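PDB 4XHC: alpha-L-rhamnosidase, which hydrolyses terminal alpha-L-rhamnose from rhamnosides as a family GH78 glycosidase, and binds rhamnose in a pocket. Local coordinates for residues A[77-80]-A[81-85]; A[475-479]-A[480-484]. One frame throughout, in Å; residues are numbered along the deposited sequence.

Contact 1 of 2, residues A[77-80]-A[81-85]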
loop_
_atom_site.group_PDB
_atom_site.type_symbol
_atom_site.label_atom_id
_atom_site.label_comp_id
_atom_site.label_asym_id
_atom_site.label_seq_id
_atom_site.Cartn_x
_atom_site.Cartn_y
_atom_site.Cartn_z
ATOM N N PRO A 77 -0.126 -7.944 -28.495
ATOM C CA PRO A 77 -1.314 -8.554 -27.870
ATOM C C PRO A 77 -1.139 -10.056 -27.683
ATOM O O PRO A 77 -0.664 -10.723 -28.598
ATOM C CB PRO A 77 -2.438 -8.281 -28.883
ATOM C CG PRO A 77 -1.942 -7.172 -29.746
ATOM C CD PRO A 77 -0.449 -7.313 -29.792
ATOM N N VAL A 78 -1.489 -10.574 -26.504
ATOM C CA VAL A 78 -1.385 -12.019 -26.244
ATOM C C VAL A 78 -2.707 -12.703 -25.917
ATOM O O VAL A 78 -2.864 -13.878 -26.218
ATOM C CB VAL A 78 -0.355 -12.355 -25.145
ATOM C CG1 VAL A 78 0.992 -11.730 -25.493
ATOM C CG2 VAL A 78 -0.841 -11.928 -23.763
ATOM N N SER A 79 -3.645 -11.991 -25.303
ATOM C CA SER A 79 -4.981 -12.538 -25.095
ATOM C C SER A 79 -6.033 -11.453 -24.899
ATOM O O SER A 79 -5.710 -10.298 -24.602
ATOM C CB SER A 79 -4.999 -13.499 -23.887
ATOM O OG SER A 79 -4.969 -12.815 -22.638
ATOM N N THR A 80 -7.293 -11.855 -25.058
ATOM C CA THR A 80 -8.431 -11.056 -24.626
ATOM C C THR A 80 -8.474 -11.058 -23.098
ATOM O O THR A 80 -7.672 -11.718 -22.439
ATOM C CB THR A 80 -9.765 -11.642 -25.131
ATOM O OG1 THR A 80 -9.893 -12.995 -24.672
ATOM C CG2 THR A 80 -9.846 -11.603 -26.653
ATOM N N LEU A 81 -9.416 -10.314 -22.537
ATOM C CA LEU A 81 -9.629 -10.323 -21.099
ATOM C C LEU A 81 -10.454 -11.509 -20.632
ATOM O O LEU A 81 -10.224 -12.021 -19.543
ATOM C CB LEU A 81 -10.280 -9.021 -20.671
ATOM C CG LEU A 81 -9.203 -7.944 -20.593
ATOM C CD1 LEU A 81 -9.662 -6.688 -21.306
ATOM C CD2 LEU A 81 -8.822 -7.690 -19.139
ATOM N N ALA A 82 -11.407 -11.951 -21.449
ATOM C CA ALA A 82 -12.175 -13.159 -21.135
ATOM C C ALA A 82 -11.253 -14.364 -20.870
ATOM O O ALA A 82 -11.540 -15.190 -19.997
ATOM C CB ALA A 82 -13.157 -13.469 -22.256
ATOM N N ALA A 83 -10.151 -14.447 -21.620
ATOM C CA ALA A 83 -9.153 -15.512 -21.456
ATOM C C ALA A 83 -8.261 -15.284 -20.228
ATOM O O ALA A 83 -7.837 -16.242 -19.568
ATOM C CB ALA A 83 -8.303 -15.628 -22.712
ATOM N N PHE A 84 -7.970 -14.022 -19.925
ATOM C CA PHE A 84 -7.228 -13.685 -18.708
ATOM C C PHE A 84 -8.039 -13.994 -17.447
ATOM O O PHE A 84 -7.461 -14.374 -16.424
ATOM C CB PHE A 84 -6.786 -12.212 -18.712
ATOM C CG PHE A 84 -6.158 -11.757 -17.415
ATOM C CD1 PHE A 84 -4.926 -12.255 -17.012
ATOM C CD2 PHE A 84 -6.805 -10.843 -16.593
ATOM C CE1 PHE A 84 -4.353 -11.855 -15.812
ATOM C CE2 PHE A 84 -6.236 -10.434 -15.395
ATOM C CZ PHE A 84 -5.010 -10.941 -15.004
ATOM N N TYR A 85 -9.362 -13.845 -17.511
ATOM C CA TYR A 85 -10.216 -14.155 -16.353
ATOM C C TYR A 85 -10.297 -15.661 -16.041
ATOM O O TYR A 85 -10.790 -16.049 -14.976
ATOM C CB TYR A 85 -11.632 -13.566 -16.509
ATOM C CG TYR A 85 -11.710 -12.047 -16.660
ATOM C CD1 TYR A 85 -10.816 -11.197 -15.996
ATOM C CD2 TYR A 85 -12.704 -11.459 -17.442
ATOM C CE1 TYR A 85 -10.900 -9.817 -16.129
ATOM C CE2 TYR A 85 -12.793 -10.083 -17.578
ATOM C CZ TYR A 85 -11.890 -9.270 -16.922
ATOM O OH TYR A 85 -11.964 -7.905 -17.062
#
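Phe84 comes back on Thr80 with its CB, 3.9 Å from Thr80 O, while its ring leads away from that carbonyl and the side chain touches Val60 of strand 59-65. With CG anti to the backbone N (chi1 173°), the ring is carried away from residues 77-80; Phe84 is buried in a turn that is otherwise largely at the surface. The next ring, that of Tyr85, carries Leu81 O on one face, 3.2 Å above the plane and displaced toward the rim; the same carbonyl oxygen also accepts from Tyr85 N.

The turn itself is an N-cap. Thr80 occupies the cap position just ahead of the short helix 81-84, and Thr80 OG1 takes a weak hydrogen bond from Ala83 N at 3.4 Å. Its chi1 of 57° sets the hydroxyl oxygen between its own N and carbonyl carbon, facing the first turn, where Ala83 CB lies 3.6 Å from Thr80 OG1. Thr80 O has two donors. Ser79 OG donates to Thr80 O at 2.9 Å, tilted 17° from the carbonyl plane, and Phe84 N gives a weak bond from the helix. Ser79 CB meets Ala83 CB at 4.1 Å. The strand leading in is an outermost one of the N-terminal domain's six-stranded antiparallel sheet, and it ends in a classic beta bulge, with Val78 and Ser79 both opposite Val60. Beyond the turn, Tyr85 OH hydrogen-bonds to Ile194 N in strand 187-200 of the other, four-stranded sheet.

Contact 2 of 2, residues A[475-479]-A[480-484]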
loop_
_atom_site.group_PDB
_atom_site.type_symbol
_atom_site.label_atom_id
_atom_site.label_comp_id
_atom_site.label_asym_id
_atom_site.label_seq_id
_atom_site.Cartn_x
_atom_site.Cartn_y
_atom_site.Cartn_z
ATOM N N ALA A 475 2.462 33.552 -33.771
ATOM C CA ALA A 475 3.284 34.556 -34.436
ATOM C C ALA A 475 3.247 34.391 -35.955
ATOM O O ALA A 475 3.175 35.378 -36.687
ATOM C CB ALA A 475 4.716 34.510 -33.927
ATOM N N LEU A 476 3.287 33.154 -36.433
ATOM C CA LEU A 476 3.172 32.907 -37.868
ATOM C C LEU A 476 1.856 33.456 -38.407
ATOM O O LEU A 476 1.845 34.187 -39.396
ATOM C CB LEU A 476 3.302 31.415 -38.183
ATOM C CG LEU A 476 4.707 30.824 -38.014
ATOM C CD1 LEU A 476 4.664 29.305 -38.038
ATOM C CD2 LEU A 476 5.652 31.334 -39.093
ATOM N N LEU A 477 0.750 33.119 -37.747
ATOM C CA LEU A 477 -0.582 33.579 -38.180
ATOM C C LEU A 477 -0.700 35.111 -38.158
ATOM O O LEU A 477 -1.222 35.707 -39.097
ATOM C CB LEU A 477 -1.687 32.937 -37.324
ATOM C CG LEU A 477 -1.928 31.437 -37.556
ATOM C CD1 LEU A 477 -2.913 30.867 -36.540
ATOM C CD2 LEU A 477 -2.424 31.170 -38.973
ATOM N N GLN A 478 -0.193 35.735 -37.096
ATOM C CA GLN A 478 -0.220 37.191 -36.952
ATOM C C GLN A 478 0.499 37.908 -38.107
ATOM O O GLN A 478 0.092 38.993 -38.505
ATOM C CB GLN A 478 0.401 37.581 -35.607
ATOM C CG GLN A 478 0.378 39.057 -35.269
ATOM C CD GLN A 478 1.275 39.387 -34.087
ATOM O OE1 GLN A 478 0.994 39.007 -32.953
ATOM N NE2 GLN A 478 2.362 40.110 -34.350
ATOM N N CYS A 479 1.548 37.295 -38.652
ATOM C CA CYS A 479 2.276 37.868 -39.774
ATOM C C CYS A 479 1.729 37.412 -41.130
ATOM O O CYS A 479 2.344 37.667 -42.170
ATOM C CB CYS A 479 3.758 37.515 -39.673
ATOM S SG CYS A 479 4.550 38.031 -38.127
ATOM N N GLY A 480 0.569 36.757 -41.133
ATOM C CA GLY A 480 -0.085 36.338 -42.371
ATOM C C GLY A 480 0.573 35.147 -43.043
ATOM O O GLY A 480 0.357 34.922 -44.225
ATOM N N LEU A 481 1.366 34.376 -42.294
ATOM C CA LEU A 481 2.041 33.188 -42.828
ATOM C C LEU A 481 1.210 31.943 -42.517
ATOM O O LEU A 481 1.632 31.073 -41.746
ATOM C CB LEU A 481 3.442 33.062 -42.237
ATOM C CG LEU A 481 4.392 34.182 -42.628
ATOM C CD1 LEU A 481 5.654 34.153 -41.774
ATOM C CD2 LEU A 481 4.730 34.091 -44.108
ATOM N N ARG A 482 0.039 31.867 -43.153
ATOM C CA ARG A 482 -0.988 30.876 -42.830
ATOM C C ARG A 482 -0.598 29.457 -43.269
ATOM O O ARG A 482 -0.727 28.508 -42.498
ATOM C CB ARG A 482 -2.314 31.303 -43.468
ATOM C CG ARG A 482 -3.547 30.492 -43.072
ATOM C CD ARG A 482 -4.683 30.715 -44.075
ATOM N NE ARG A 482 -5.726 29.695 -43.969
ATOM C CZ ARG A 482 -6.690 29.686 -43.046
ATOM N NH1 ARG A 482 -6.771 30.651 -42.127
ATOM N NH2 ARG A 482 -7.581 28.700 -43.033
ATOM N N ASP A 483 -0.123 29.309 -44.501
ATOM C CA ASP A 483 0.319 28.002 -44.999
ATOM C C ASP A 483 1.471 27.428 -44.161
ATOM O O ASP A 483 1.521 26.221 -43.909
ATOM C CB ASP A 483 0.730 28.102 -46.472
ATOM C CG ASP A 483 -0.462 28.297 -47.408
ATOM O OD1 ASP A 483 -1.527 27.677 -47.183
ATOM O OD2 ASP A 483 -0.328 29.060 -48.387
ATOM N N GLU A 484 2.376 28.303 -43.726
ATOM C CA GLU A 484 3.519 27.914 -42.896
ATOM C C GLU A 484 3.063 27.447 -41.507
ATOM O O GLU A 484 3.670 26.558 -40.923
ATOM C CB GLU A 484 4.518 29.076 -42.755
ATOM C CG GLU A 484 5.292 29.451 -44.027
ATOM C CD GLU A 484 4.468 30.173 -45.109
ATOM O OE1 GLU A 484 3.290 30.558 -44.871
ATOM O OE2 GLU A 484 5.016 30.359 -46.221
#
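A Schellman motif closes helix 466-478 here and turns the chain directly into helix 482-498, within the (alpha/alpha)6 barrel expected of a six-hairpin glycosidase domain. Leu481 N reaches back to Leu476 O at 2.9 Å, and inside that loop Gly480 N bonds to Leu477 O, also at 2.9 Å. The two donors arrive differently: Leu481 N is moderately tilted from the carbonyl plane, whereas Gly480 N stands well above its acceptor's plane, 63° out of it. Gly480 is the C-prime residue, with a positive phi of 75° that reverses the chain.

The apolar half of the motif pairs Leu476 with Leu481. The two side chains cross at about a right angle and touch branch to branch, Leu476 CD2 against Leu481 CD1 at 3.9 Å. Leu481 CG lies anti to its own carbonyl carbon (chi1 -65°), which brings CD1 to that meeting point, while Leu481 CB lies 3.4 Å from Leu476 O, beside the bond its own N makes. Leu481 is also the N-cap residue of the following helix, and it packs on Met451 and Arg448 of helix 444-456; Arg452 of that helix forms a salt bridge with Glu484 OE2. On another side of the turn, Leu477 CD2 lies over the backbone of Arg482, 4.1 Å from Arg482 CA. Leu476 CD1 reaches as far as Glu484 O, at 4.1 Å.

Two of the last carbonyls of helix 466-478 are thus satisfied by the turn itself, and Cys479 O is taken by Arg448 NH1, whose positive charge probably suits the partial negative charge of a helix C terminus.

Reading from the N terminus, residues 77-85 come first: contact 1 closes a tight turn where strand 73-79 passes into helix 81-84, at the outer surface of the beta-rich N-terminal domain, its centre about 34 Å from the centre of the chain. Nearly 400 residues later, contact 2 closes the turn between helices 466-478 and 482-498 of the helical domain, which carries the rhamnose pocket. The two lie in series, neither nested nor crossing. The centres of contact 1 and contact 2 are about 50 Å apart. Contacts 1 and 2 do not touch, their nearest atoms being about 36 Å apart. Contact 1 joins a strand end to a short helix, contact 2 one long helix to the next.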